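Local atomic coordinates of 11S globulin beta subunit (Cucurbita maxima, PDB entry 2EVX), a protein that serves as a seed storage protein, a nutrient reservoir assembled as a hexamer whose subunits each consist of two disulfide-linked chains. Residues A333-H338 with V385-S390; Y348-N353 with G393-A398; P183-R188 with E204-I209. All blocks are in the same frame, centred on the assembly; numbering follows the deposited sequence. Where two conformers were deposited one is given.

Contact 1 (A333-H338 with V385-S390)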
ATOM      1  N   ALA A 333      14.161 -24.754  27.558  1.00 51.56           N
ATOM      2  CA  ALA A 333      14.781 -24.281  26.320  1.00 52.29           C
ATOM      3  C   ALA A 333      14.402 -22.806  26.121  1.00 51.48           C
ATOM      4  O   ALA A 333      13.303 -22.375  26.489  1.00 42.32           O
ATOM      5  CB  ALA A 333      14.322 -25.124  25.129  1.00 50.36           C
ATOM      6  N   MET A 334      15.323 -22.043  25.543  1.00 45.33           N
ATOM      7  CA  MET A 334      15.121 -20.618  25.326  1.00 50.37           C
ATOM      8  C   MET A 334      15.379 -20.188  23.887  1.00 49.19           C
ATOM      9  O   MET A 334      16.310 -20.676  23.245  1.00 46.23           O
ATOM     10  CB  MET A 334      16.047 -19.827  26.266  1.00 49.90           C
ATOM     11  CG  MET A 334      16.166 -18.334  25.960  1.00 58.01           C
ATOM     12  SD  MET A 334      17.411 -17.450  26.966  1.00 56.58           S
ATOM     13  CE  MET A 334      16.405 -16.988  28.391  1.00 62.08           C
ATOM     14  N   VAL A 335      14.538 -19.285  23.383  1.00 40.91           N
ATOM     15  CA  VAL A 335      14.715 -18.744  22.044  1.00 34.92           C
ATOM     16  C   VAL A 335      15.540 -17.477  22.282  1.00 35.16           C
ATOM     17  O   VAL A 335      15.143 -16.604  23.046  1.00 41.15           O
ATOM     18  CB  VAL A 335      13.363 -18.382  21.379  1.00 35.12           C
ATOM     19  CG1 VAL A 335      13.606 -17.729  20.033  1.00 29.58           C
ATOM     20  CG2 VAL A 335      12.508 -19.638  21.196  1.00 38.65           C
ATOM     21  N   ALA A 336      16.699 -17.390  21.645  1.00 32.30           N
ATOM     22  CA  ALA A 336      17.585 -16.247  21.822  1.00 36.16           C
ATOM     23  C   ALA A 336      16.927 -14.911  21.513  1.00 38.55           C
ATOM     24  O   ALA A 336      15.963 -14.846  20.758  1.00 40.48           O
ATOM     25  CB  ALA A 336      18.827 -16.420  20.950  1.00 30.90           C
ATOM     26  N   PRO A 337      17.440 -13.820  22.108  1.00 41.45           N
ATOM     27  CA  PRO A 337      16.856 -12.503  21.846  1.00 41.50           C
ATOM     28  C   PRO A 337      16.880 -12.196  20.357  1.00 42.03           C
ATOM     29  O   PRO A 337      17.824 -12.542  19.650  1.00 39.93           O
ATOM     30  CB  PRO A 337      17.736 -11.557  22.667  1.00 37.21           C
ATOM     31  CG  PRO A 337      18.996 -12.317  22.863  1.00 37.37           C
ATOM     32  CD  PRO A 337      18.517 -13.713  23.102  1.00 34.89           C
ATOM     33  N   HIS A 338      15.832 -11.534  19.886  1.00 46.61           N
ATOM     34  CA  HIS A 338      15.738 -11.218  18.475  1.00 43.55           C
ATOM     35  C   HIS A 338      14.509 -10.359  18.197  1.00 43.41           C
ATOM     36  O   HIS A 338      13.648 -10.174  19.058  1.00 49.40           O
ATOM     37  CB  HIS A 338      15.594 -12.510  17.680  1.00 33.10           C
ATOM     38  CG  HIS A 338      14.306 -13.220  17.945  1.00 25.08           C
ATOM     39  ND1 HIS A 338      14.060 -13.896  19.120  1.00 31.58           N
ATOM     40  CD2 HIS A 338      13.172 -13.321  17.210  1.00 24.39           C
ATOM     41  CE1 HIS A 338      12.832 -14.385  19.098  1.00 27.94           C
ATOM     42  NE2 HIS A 338      12.272 -14.051  17.950  1.00 26.89           N
ATOM     43  N   VAL A 385      12.643  -9.562  21.571  1.00 29.57           N
ATOM     44  CA  VAL A 385      11.940 -10.535  22.398  1.00 31.40           C
ATOM     45  C   VAL A 385      12.857 -11.683  22.810  1.00 33.42           C
ATOM     46  O   VAL A 385      13.906 -11.920  22.200  1.00 35.09           O
ATOM     47  CB  VAL A 385      10.685 -11.090  21.646  1.00 27.75           C
ATOM     48  CG1 VAL A 385      11.083 -11.571  20.280  1.00 32.83           C
ATOM     49  CG2 VAL A 385      10.042 -12.225  22.424  1.00 25.16           C
ATOM     50  N   ILE A 386      12.449 -12.376  23.868  1.00 33.01           N
ATOM     51  CA  ILE A 386      13.181 -13.499  24.430  1.00 28.04           C
ATOM     52  C   ILE A 386      12.159 -14.473  24.976  1.00 30.57           C
ATOM     53  O   ILE A 386      11.181 -14.068  25.600  1.00 34.57           O
ATOM     54  CB  ILE A 386      14.097 -13.041  25.578  1.00 35.27           C
ATOM     55  CG1 ILE A 386      15.307 -12.297  24.997  1.00 36.56           C
ATOM     56  CG2 ILE A 386      14.489 -14.233  26.449  1.00 31.12           C
ATOM     57  CD1 ILE A 386      16.324 -11.854  26.019  1.00 34.26           C
ATOM     58  N   LYS A 387      12.373 -15.759  24.736  1.00 35.30           N
ATOM     59  CA  LYS A 387      11.435 -16.757  25.220  1.00 39.16           C
ATOM     60  C   LYS A 387      12.112 -17.905  25.937  1.00 40.76           C
ATOM     61  O   LYS A 387      13.192 -18.356  25.551  1.00 38.34           O
ATOM     62  CB  LYS A 387      10.580 -17.286  24.064  1.00 44.28           C
ATOM     63  CG  LYS A 387       9.478 -16.320  23.648  1.00 52.98           C
ATOM     64  CD  LYS A 387       8.670 -16.807  22.442  1.00 56.45           C
ATOM     65  CE  LYS A 387       9.382 -16.536  21.119  1.00 41.74           C
ATOM     66  NZ  LYS A 387       8.471 -16.732  19.956  1.00 30.00           N
ATOM     67  N   ARG A 388      11.465 -18.365  26.998  1.00 34.12           N
ATOM     68  CA  ARG A 388      11.978 -19.466  27.784  1.00 36.58           C
ATOM     69  C   ARG A 388      10.835 -20.356  28.229  1.00 44.14           C
ATOM     70  O   ARG A 388       9.947 -19.927  28.966  1.00 41.40           O
ATOM     71  CB  ARG A 388      12.732 -18.940  28.996  1.00 40.98           C
ATOM     72  CG  ARG A 388      12.495 -19.734  30.260  1.00 52.47           C
ATOM     73  CD  ARG A 388      13.713 -19.675  31.121  1.00 62.85           C
ATOM     74  NE  ARG A 388      14.795 -20.434  30.510  1.00 68.06           N
ATOM     75  CZ  ARG A 388      16.076 -20.275  30.815  1.00 77.31           C
ATOM     76  NH1 ARG A 388      16.429 -19.372  31.721  1.00 77.56           N
ATOM     77  NH2 ARG A 388      16.999 -21.032  30.227  1.00 77.29           N
ATOM     78  N   ALA A 389      10.867 -21.605  27.778  1.00 49.32           N
ATOM     79  CA  ALA A 389       9.829 -22.566  28.115  1.00 52.92           C
ATOM     80  C   ALA A 389       9.865 -22.988  29.582  1.00 50.41           C
ATOM     81  O   ALA A 389      10.910 -22.950  30.235  1.00 44.87           O
ATOM     82  CB  ALA A 389       9.956 -23.790  27.221  1.00 57.47           C
ATOM     83  N   SER A 390       8.702 -23.380  30.091  1.00 50.21           N
ATOM     84  CA  SER A 390       8.574 -23.843  31.464  1.00 53.26           C
ATOM     85  C   SER A 390       9.191 -25.238  31.500  1.00 58.16           C
ATOM     86  O   SER A 390       9.841 -25.654  30.536  1.00 59.16           O
ATOM     87  CB  SER A 390       7.095 -23.916  31.859  1.00 46.96           C
ATOM     88  OG  SER A 390       6.398 -24.897  31.105  1.00 39.20           O
TER
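Strand 334-336 runs antiparallel to strand 385-390, their short axes 165° apart. At one end Ala389 N gives a nearly straight hydrogen bond to Ala333 O (2.9 Å), and next along, Val335 N donates to Lys387 O (2.7 Å); the return bond from Lys387 N to Val335 O is weak. At the other end His338 and Val385 bond to each other in both directions, each N to the other's O. Between these two hydrogen-bonded pairs the first strand spends two residues, Ala336 and Pro337, against Ile386 alone, so the register slips by one in a beta bulge at the corner the chain turns at Pro337.

Just past the bulge, the His338 side chain turns back on its own strand and sends ND1 to Ala336 O (2.7 Å). Its CG sits between the backbone N and the carbonyl carbon (chi1 66°), which brings the ring alongside Val385, whose CG1 lies over one ring face in a CH-pi contact, 3.7 Å from the centroid of the His338 ring. Val335 and Lys387 share this face of the sheet, pointing the same way, CB against CB.

On the opposite face, Met334, bent at chi3 (-88°), brings CE to Ile386 CG2 (3.9 Å) and over the centre of one face of the Arg388 guanidinium. Ile386 also lies beside the Pro337 ring, its CG1 against Pro337 CB (3.4 Å). Phe217 of the second subunit packs on Ile386 and Arg388, while Glu220 and Ala221 of that subunit meet Met334 and Pro337.

Such antiparallel strands build the wall of the C-terminal cupin barrel: one face meets a trimer neighbour, the other carries the magnesium site, where the side chain of Lys387 comes within about 3 Å of a bound magnesium ion and that of Arg447 lies near His338.

Contact 2 (Y348-N353 with G393-A398)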
ATOM      1  N   TYR A 348       0.620 -17.897  18.827  1.00 37.83           N
ATOM      2  CA  TYR A 348      -0.453 -18.625  19.500  1.00 37.08           C
ATOM      3  C   TYR A 348       0.185 -19.866  20.105  1.00 37.72           C
ATOM      4  O   TYR A 348       0.789 -20.664  19.390  1.00 35.93           O
ATOM      5  CB  TYR A 348      -1.544 -19.057  18.521  1.00 23.53           C
ATOM      6  CG  TYR A 348      -2.512 -20.030  19.141  1.00 32.30           C
ATOM      7  CD1 TYR A 348      -3.568 -19.588  19.934  1.00 35.79           C
ATOM      8  CD2 TYR A 348      -2.342 -21.404  18.981  1.00 33.94           C
ATOM      9  CE1 TYR A 348      -4.433 -20.496  20.554  1.00 38.44           C
ATOM     10  CE2 TYR A 348      -3.200 -22.318  19.595  1.00 34.14           C
ATOM     11  CZ  TYR A 348      -4.241 -21.860  20.378  1.00 35.33           C
ATOM     12  OH  TYR A 348      -5.092 -22.762  20.978  1.00 33.04           O
ATOM     13  N   ALA A 349       0.061 -20.025  21.417  1.00 34.95           N
ATOM     14  CA  ALA A 349       0.648 -21.184  22.083  1.00 36.67           C
ATOM     15  C   ALA A 349      -0.259 -22.406  21.943  1.00 36.85           C
ATOM     16  O   ALA A 349      -1.422 -22.384  22.349  1.00 38.12           O
ATOM     17  CB  ALA A 349       0.906 -20.874  23.558  1.00 36.56           C
ATOM     18  N   THR A 350       0.294 -23.469  21.364  1.00 31.85           N
ATOM     19  CA  THR A 350      -0.435 -24.707  21.131  1.00 28.13           C
ATOM     20  C   THR A 350      -0.224 -25.746  22.217  1.00 28.66           C
ATOM     21  O   THR A 350      -0.983 -26.702  22.302  1.00 28.38           O
ATOM     22  CB  THR A 350      -0.011 -25.321  19.822  1.00 27.64           C
ATOM     23  OG1 THR A 350       1.407 -25.513  19.842  1.00 33.28           O
ATOM     24  CG2 THR A 350      -0.383 -24.413  18.670  1.00 30.69           C
ATOM     25  N   ARG A 351       0.813 -25.566  23.031  1.00 32.31           N
ATOM     26  CA  ARG A 351       1.101 -26.498  24.119  1.00 32.79           C
ATOM     27  C   ARG A 351       2.093 -25.954  25.148  1.00 32.00           C
ATOM     28  O   ARG A 351       3.018 -25.216  24.807  1.00 29.86           O
ATOM     29  CB  ARG A 351       1.651 -27.819  23.569  1.00 49.38           C
ATOM     30  CG  ARG A 351       1.933 -28.853  24.657  1.00 52.57           C
ATOM     31  CD  ARG A 351       2.919 -29.928  24.219  1.00 62.41           C
ATOM     32  NE  ARG A 351       2.320 -30.937  23.345  1.00 77.68           N
ATOM     33  CZ  ARG A 351       2.973 -31.993  22.857  1.00 85.60           C
ATOM     34  NH1 ARG A 351       4.256 -32.181  23.156  1.00 90.60           N
ATOM     35  NH2 ARG A 351       2.345 -32.867  22.073  1.00 78.26           N
ATOM     36  N   GLY A 352       1.899 -26.340  26.407  1.00 23.29           N
ATOM     37  CA  GLY A 352       2.792 -25.906  27.461  1.00 19.92           C
ATOM     38  C   GLY A 352       2.683 -24.431  27.790  1.00 34.21           C
ATOM     39  O   GLY A 352       1.609 -23.828  27.670  1.00 33.04           O
ATOM     40  N   ASN A 353       3.798 -23.846  28.219  1.00 28.54           N
ATOM     41  CA  ASN A 353       3.822 -22.432  28.564  1.00 36.70           C
ATOM     42  C   ASN A 353       5.259 -21.953  28.650  1.00 36.07           C
ATOM     43  O   ASN A 353       6.187 -22.759  28.676  1.00 35.22           O
ATOM     44  CB  ASN A 353       3.106 -22.172  29.896  1.00 42.77           C
ATOM     45  CG  ASN A 353       3.951 -22.550  31.098  1.00 49.80           C
ATOM     46  OD1 ASN A 353       4.020 -23.721  31.493  1.00 52.57           O
ATOM     47  ND2 ASN A 353       4.615 -21.558  31.679  1.00 50.91           N
ATOM     48  N   GLY A 393       7.866 -27.422  28.800  1.00 57.31           N
ATOM     49  CA  GLY A 393       8.167 -27.119  27.412  1.00 56.39           C
ATOM     50  C   GLY A 393       7.151 -26.127  26.864  1.00 53.77           C
ATOM     51  O   GLY A 393       6.137 -25.847  27.514  1.00 52.32           O
ATOM     52  N   PHE A 394       7.406 -25.609  25.663  1.00 48.51           N
ATOM     53  CA  PHE A 394       6.522 -24.625  25.040  1.00 41.97           C
ATOM     54  C   PHE A 394       6.460 -24.847  23.529  1.00 40.41           C
ATOM     55  O   PHE A 394       7.491 -25.022  22.875  1.00 39.84           O
ATOM     56  CB  PHE A 394       7.052 -23.220  25.355  1.00 39.47           C
ATOM     57  CG  PHE A 394       6.160 -22.096  24.892  1.00 34.50           C
ATOM     58  CD1 PHE A 394       6.632 -21.147  23.991  1.00 32.01           C
ATOM     59  CD2 PHE A 394       4.871 -21.957  25.390  1.00 37.65           C
ATOM     60  CE1 PHE A 394       5.830 -20.073  23.597  1.00 32.11           C
ATOM     61  CE2 PHE A 394       4.061 -20.889  25.005  1.00 28.47           C
ATOM     62  CZ  PHE A 394       4.542 -19.946  24.108  1.00 36.29           C
ATOM     63  N   GLU A 395       5.247 -24.844  22.986  1.00 37.10           N
ATOM     64  CA  GLU A 395       5.023 -25.041  21.553  1.00 40.40           C
ATOM     65  C   GLU A 395       4.060 -24.004  20.995  1.00 38.44           C
ATOM     66  O   GLU A 395       3.000 -23.762  21.575  1.00 32.45           O
ATOM     67  CB  GLU A 395       4.457 -26.428  21.302  1.00 39.06           C
ATOM     68  CG  GLU A 395       5.485 -27.513  21.408  1.00 52.35           C
ATOM     69  CD  GLU A 395       4.852 -28.880  21.458  1.00 58.23           C
ATOM     70  OE1 GLU A 395       3.915 -29.127  20.665  1.00 48.54           O
ATOM     71  OE2 GLU A 395       5.297 -29.701  22.292  1.00 62.01           O
ATOM     72  N   TRP A 396       4.407 -23.423  19.848  1.00 36.96           N
ATOM     73  CA  TRP A 396       3.566 -22.380  19.262  1.00 33.61           C
ATOM     74  C   TRP A 396       3.511 -22.293  17.733  1.00 35.42           C
ATOM     75  O   TRP A 396       4.324 -22.889  17.020  1.00 36.89           O
ATOM     76  CB  TRP A 396       4.043 -21.028  19.791  1.00 29.79           C
ATOM     77  CG  TRP A 396       5.333 -20.622  19.191  1.00 14.44           C
ATOM     78  CD1 TRP A 396       5.514 -19.854  18.080  1.00 28.18           C
ATOM     79  CD2 TRP A 396       6.632 -21.023  19.615  1.00 25.07           C
ATOM     80  NE1 TRP A 396       6.848 -19.754  17.781  1.00 17.00           N
ATOM     81  CE2 TRP A 396       7.558 -20.465  18.709  1.00 19.17           C
ATOM     82  CE3 TRP A 396       7.108 -21.810  20.673  1.00 35.22           C
ATOM     83  CZ2 TRP A 396       8.927 -20.661  18.827  1.00 28.63           C
ATOM     84  CZ3 TRP A 396       8.473 -22.011  20.793  1.00 27.42           C
ATOM     85  CH2 TRP A 396       9.368 -21.438  19.871  1.00 36.84           C
ATOM     86  N   ILE A 397       2.540 -21.525  17.243  1.00 36.46           N
ATOM     87  CA  ILE A 397       2.383 -21.277  15.815  1.00 34.12           C
ATOM     88  C   ILE A 397       2.374 -19.757  15.674  1.00 31.93           C
ATOM     89  O   ILE A 397       1.444 -19.093  16.108  1.00 37.62           O
ATOM     90  CB  ILE A 397       1.058 -21.880  15.250  1.00 29.25           C
ATOM     91  CG1 ILE A 397       0.938 -21.562  13.761  1.00 28.57           C
ATOM     92  CG2 ILE A 397      -0.143 -21.325  15.973  1.00 24.14           C
ATOM     93  CD1 ILE A 397       2.103 -22.044  12.935  1.00 20.36           C
ATOM     94  N   ALA A 398       3.423 -19.205  15.082  1.00 34.43           N
ATOM     95  CA  ALA A 398       3.520 -17.757  14.926  1.00 33.32           C
ATOM     96  C   ALA A 398       3.180 -17.243  13.531  1.00 30.07           C
ATOM     97  O   ALA A 398       3.934 -17.451  12.590  1.00 32.85           O
ATOM     98  CB  ALA A 398       4.921 -17.295  15.311  1.00 32.85           C
TER
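Tyr348 and Ile397 begin the backbone pairing, each N bonded to the other's O. Beyond the non-hydrogen-bonded pair Ala349-Trp396, Glu395 O accepts two amides from the same side of its carbonyl plane, Thr350 N at 2.7 Å and Arg351 N at 3.2 Å. With both residues facing Glu395, this is a classic beta bulge. Glu395 N returns a bond to Arg351 O, and beyond it Asn353 N reaches Gly393 O (3.2 Å). Gly352 comes in between with a positive phi, on a side where a CB would run into Gly393 O.

Charge appears on the face shared by Arg351 and Glu395, whose side chains lie alongside each other, pointing the same way. Arg351 NH1 forms a salt bridge with Glu395 OE2 (2.8 Å). The two flat groups are turned 57° apart, and OE1 sits above one face of the guanidinium, toward its rim. Thr350 OG1 adds a weak bond to Glu395 O, but Arg326 also holds this hydroxyl.

Apolar contacts flank the bulge. Ile397 CG2 touches Tyr348 CB (3.7 Å) and approaches the edge of the tyrosine ring, whose hydroxyl bonds Arg67. With CG anti to the backbone N (chi1 -174°), the Phe394 ring reaches across to Ala349, CE2 lying 3.5 Å from Ala349 CB, and runs beside the Asn353 backbone. A serine in place of Phe394 would probably leave the Ala349 methyl without its aromatic neighbour and open a gap there.

These paired, bulged strands belong to the C-terminal cupin barrel, where the side chain of Trp396 comes, at its nearest, about 4 Å from a bound magnesium ion.

Contact 3 (P183-R188 with E204-I209)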
ATOM      1  N   PRO A 183     -25.890 -17.877  10.870  1.00 48.55           N
ATOM      2  CA  PRO A 183     -24.879 -17.696  11.916  1.00 47.51           C
ATOM      3  C   PRO A 183     -24.847 -16.361  12.649  1.00 50.32           C
ATOM      4  O   PRO A 183     -24.953 -15.295  12.039  1.00 41.69           O
ATOM      5  CB  PRO A 183     -23.582 -17.941  11.160  1.00 47.06           C
ATOM      6  CG  PRO A 183     -23.863 -17.263   9.869  1.00 39.83           C
ATOM      7  CD  PRO A 183     -25.276 -17.714   9.535  1.00 42.27           C
ATOM      8  N   GLU A 184     -24.683 -16.439  13.968  1.00 56.62           N
ATOM      9  CA  GLU A 184     -24.591 -15.255  14.813  1.00 66.05           C
ATOM     10  C   GLU A 184     -23.217 -14.692  14.486  1.00 70.68           C
ATOM     11  O   GLU A 184     -22.197 -15.265  14.867  1.00 69.90           O
ATOM     12  CB  GLU A 184     -24.663 -15.655  16.291  1.00 69.54           C
ATOM     13  CG  GLU A 184     -25.896 -16.492  16.634  1.00 87.13           C
ATOM     14  CD  GLU A 184     -25.790 -17.221  17.973  1.00 93.32           C
ATOM     15  OE1 GLU A 184     -24.824 -17.998  18.174  1.00 90.72           O
ATOM     16  OE2 GLU A 184     -26.686 -17.026  18.826  1.00 99.13           O
ATOM     17  N   GLN A 185     -23.195 -13.584  13.752  1.00 80.71           N
ATOM     18  CA  GLN A 185     -21.944 -12.943  13.341  1.00 90.23           C
ATOM     19  C   GLN A 185     -21.094 -12.473  14.541  1.00 94.17           C
ATOM     20  O   GLN A 185     -21.328 -11.401  15.116  1.00 94.01           O
ATOM     21  CB  GLN A 185     -22.263 -11.771  12.397  1.00 93.06           C
ATOM     22  CG  GLN A 185     -22.601 -10.426  13.074  1.00105.36           C
ATOM     23  CD  GLN A 185     -23.803 -10.453  14.031  1.00104.87           C
ATOM     24  OE1 GLN A 185     -24.053  -9.474  14.742  1.00103.62           O
ATOM     25  NE2 GLN A 185     -24.547 -11.559  14.045  1.00105.15           N
ATOM     26  N   VAL A 186     -20.110 -13.284  14.925  1.00 92.84           N
ATOM     27  CA  VAL A 186     -19.253 -12.935  16.054  1.00 90.62           C
ATOM     28  C   VAL A 186     -17.791 -12.841  15.627  1.00 95.49           C
ATOM     29  O   VAL A 186     -16.929 -12.429  16.418  1.00 97.83           O
ATOM     30  CB  VAL A 186     -19.377 -13.967  17.200  1.00 89.37           C
ATOM     31  CG1 VAL A 186     -18.751 -15.298  16.772  1.00 76.49           C
ATOM     32  CG2 VAL A 186     -18.727 -13.412  18.477  1.00 78.79           C
ATOM     33  N   GLU A 187     -17.518 -13.222  14.375  1.00 91.85           N
ATOM     34  CA  GLU A 187     -16.163 -13.155  13.836  1.00 84.06           C
ATOM     35  C   GLU A 187     -15.713 -11.697  13.988  1.00 93.43           C
ATOM     36  O   GLU A 187     -14.560 -11.349  13.711  1.00 96.44           O
ATOM     37  CB  GLU A 187     -16.138 -13.514  12.341  0.50 46.77           C
ATOM     38  CG  GLU A 187     -17.289 -14.391  11.837  0.50 46.77           C
ATOM     39  CD  GLU A 187     -18.645 -13.690  11.833  0.50 46.77           C
ATOM     40  OE1 GLU A 187     -19.644 -14.352  11.476  0.50 46.77           O
ATOM     41  OE2 GLU A 187     -18.725 -12.490  12.176  0.50 46.77           O
ATOM     42  N   ARG A 188     -16.643 -10.855  14.435  1.00101.29           N
ATOM     43  CA  ARG A 188     -16.386  -9.438  14.659  1.00105.93           C
ATOM     44  C   ARG A 188     -17.507  -8.763  15.466  1.00110.18           C
ATOM     45  O   ARG A 188     -17.335  -7.647  15.972  1.00110.50           O
ATOM     46  CB  ARG A 188     -16.201  -8.724  13.319  1.00103.23           C
ATOM     47  CG  ARG A 188     -15.443  -7.426  13.450  1.00 99.43           C
ATOM     48  CD  ARG A 188     -14.131  -7.627  14.192  1.00101.21           C
ATOM     49  NE  ARG A 188     -13.244  -6.480  14.033  1.00103.92           N
ATOM     50  CZ  ARG A 188     -12.281  -6.404  13.122  1.00100.25           C
ATOM     51  NH1 ARG A 188     -12.075  -7.413  12.290  1.00 97.65           N
ATOM     52  NH2 ARG A 188     -11.531  -5.314  13.033  1.00104.68           N
ATOM     53  N   GLU A 204     -29.484  -7.661  16.204  1.00 88.42           N
ATOM     54  CA  GLU A 204     -28.975  -8.046  14.890  1.00 95.15           C
ATOM     55  C   GLU A 204     -29.324  -9.492  14.520  1.00 93.87           C
ATOM     56  O   GLU A 204     -28.785 -10.449  15.093  1.00 94.50           O
ATOM     57  CB  GLU A 204     -27.446  -7.850  14.832  1.00 98.35           C
ATOM     58  CG  GLU A 204     -26.749  -8.457  13.591  1.00 95.97           C
ATOM     59  CD  GLU A 204     -27.102  -7.757  12.279  1.00 94.98           C
ATOM     60  OE1 GLU A 204     -26.656  -6.601  12.073  1.00 87.19           O
ATOM     61  OE2 GLU A 204     -27.827  -8.369  11.457  1.00 87.70           O
ATOM     62  N   LYS A 205     -30.236  -9.639  13.563  1.00 90.61           N
ATOM     63  CA  LYS A 205     -30.650 -10.957  13.083  1.00 85.99           C
ATOM     64  C   LYS A 205     -29.890 -11.273  11.782  1.00 81.22           C
ATOM     65  O   LYS A 205     -30.476 -11.319  10.693  1.00 81.25           O
ATOM     66  CB  LYS A 205     -32.172 -10.982  12.856  1.00 84.12           C
ATOM     67  CG  LYS A 205     -32.984 -11.138  14.147  1.00 81.40           C
ATOM     68  CD  LYS A 205     -34.486 -10.969  13.918  1.00 80.06           C
ATOM     69  CE  LYS A 205     -34.909  -9.502  13.954  1.00 74.09           C
ATOM     70  NZ  LYS A 205     -34.213  -8.664  12.942  1.00 77.59           N
ATOM     71  N   SER A 206     -28.581 -11.486  11.920  1.00 69.25           N
ATOM     72  CA  SER A 206     -27.696 -11.780  10.797  1.00 61.72           C
ATOM     73  C   SER A 206     -27.939 -13.158  10.183  1.00 56.83           C
ATOM     74  O   SER A 206     -28.074 -14.151  10.898  1.00 56.24           O
ATOM     75  CB  SER A 206     -26.244 -11.688  11.254  1.00 55.60           C
ATOM     76  OG  SER A 206     -25.989 -12.656  12.252  1.00 63.60           O
ATOM     77  N   GLY A 207     -27.984 -13.205   8.854  1.00 42.95           N
ATOM     78  CA  GLY A 207     -28.203 -14.460   8.160  1.00 46.69           C
ATOM     79  C   GLY A 207     -27.100 -14.742   7.156  1.00 46.20           C
ATOM     80  O   GLY A 207     -25.952 -14.357   7.377  1.00 46.44           O
ATOM     81  N   ASN A 208     -27.440 -15.431   6.067  1.00 42.62           N
ATOM     82  CA  ASN A 208     -26.468 -15.741   5.023  1.00 37.87           C
ATOM     83  C   ASN A 208     -26.726 -14.777   3.876  1.00 30.80           C
ATOM     84  O   ASN A 208     -27.754 -14.125   3.854  1.00 35.13           O
ATOM     85  CB  ASN A 208     -26.584 -17.207   4.558  1.00 39.51           C
ATOM     86  CG  ASN A 208     -27.958 -17.554   3.992  1.00 40.94           C
ATOM     87  OD1 ASN A 208     -28.537 -16.808   3.188  1.00 36.22           O
ATOM     88  ND2 ASN A 208     -28.475 -18.709   4.395  1.00 35.82           N
ATOM     89  N   ILE A 209     -25.804 -14.686   2.927  1.00 32.68           N
ATOM     90  CA  ILE A 209     -25.953 -13.744   1.815  1.00 38.39           C
ATOM     91  C   ILE A 209     -27.276 -13.783   1.048  1.00 33.39           C
ATOM     92  O   ILE A 209     -27.642 -12.810   0.398  1.00 37.14           O
ATOM     93  CB  ILE A 209     -24.820 -13.913   0.792  1.00 36.71           C
ATOM     94  CG1 ILE A 209     -24.908 -15.306   0.170  1.00 41.37           C
ATOM     95  CG2 ILE A 209     -23.472 -13.710   1.460  1.00 25.83           C
ATOM     96  CD1 ILE A 209     -23.937 -15.518  -0.947  1.00 48.66           C
TER
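Ser206 OG donates a hydrogen bond to Pro183 O (2.8 Å), approaching at a C=O...O angle of 143° and tilted 20° from the carbonyl plane. Two irregular segments meet here, in the loop between strand 176-178 and helix 215-222, in the N-terminal cupin half of the chain; neither forms helix or strand. The bond joins the two sides of a connection whose middle, residues 191-203, is not modelled.

The serine reaches its acceptor because OG stands between its own backbone N and carbonyl carbon (chi1 62°), turned to the other segment. The backbone of Gln185 passes close to the same oxygen, Gln185 N lying 3.3 Å from Ser206 OG. Few atoms of the two segments themselves meet beyond this polar point, although the Gln185 side chain crosses that of Glu204 obliquely.

Other parts of the molecule hold the segments too. Asp240 receives a hydrogen bond from the backbone N of Glu184, and Tyr178 packs on Pro183. The third subunit closes over the loop: its Phe362 packs on Gln185 and Glu204, its Val384 on Ile209, and it takes part in backbone hydrogen bonding with Gly207. The loop thus belongs to the trimer interface, away from the magnesium site of its own chain. Beside the serine, Pro183 CD lies 4.0 Å from Gly207 O.

How the contacts relate
Contacts 1 and 2 sit in the C-terminal cupin barrel, centres 12 Å apart, and interlock along the chain: 334-340 leads to 345-350, and 384-390 leads to 393-400. They touch directly. Ser390 OG lies 2.7 Å from Asn353 OD1, a probable hydrogen bond, and Lys387 meets Trp396 in a cation-pi contact, Lys387 NZ to Trp396 CE2 4.0 Å, near bound magnesium. Contact 3 belongs to the N-terminal half, its centre about 40 Å from that of contact 1 and 31 Å from that of contact 2. The assembly nevertheless relates it to contact 1: it packs next to the start of strand 384-390 of the third subunit, the counterpart of contact 1's second segment.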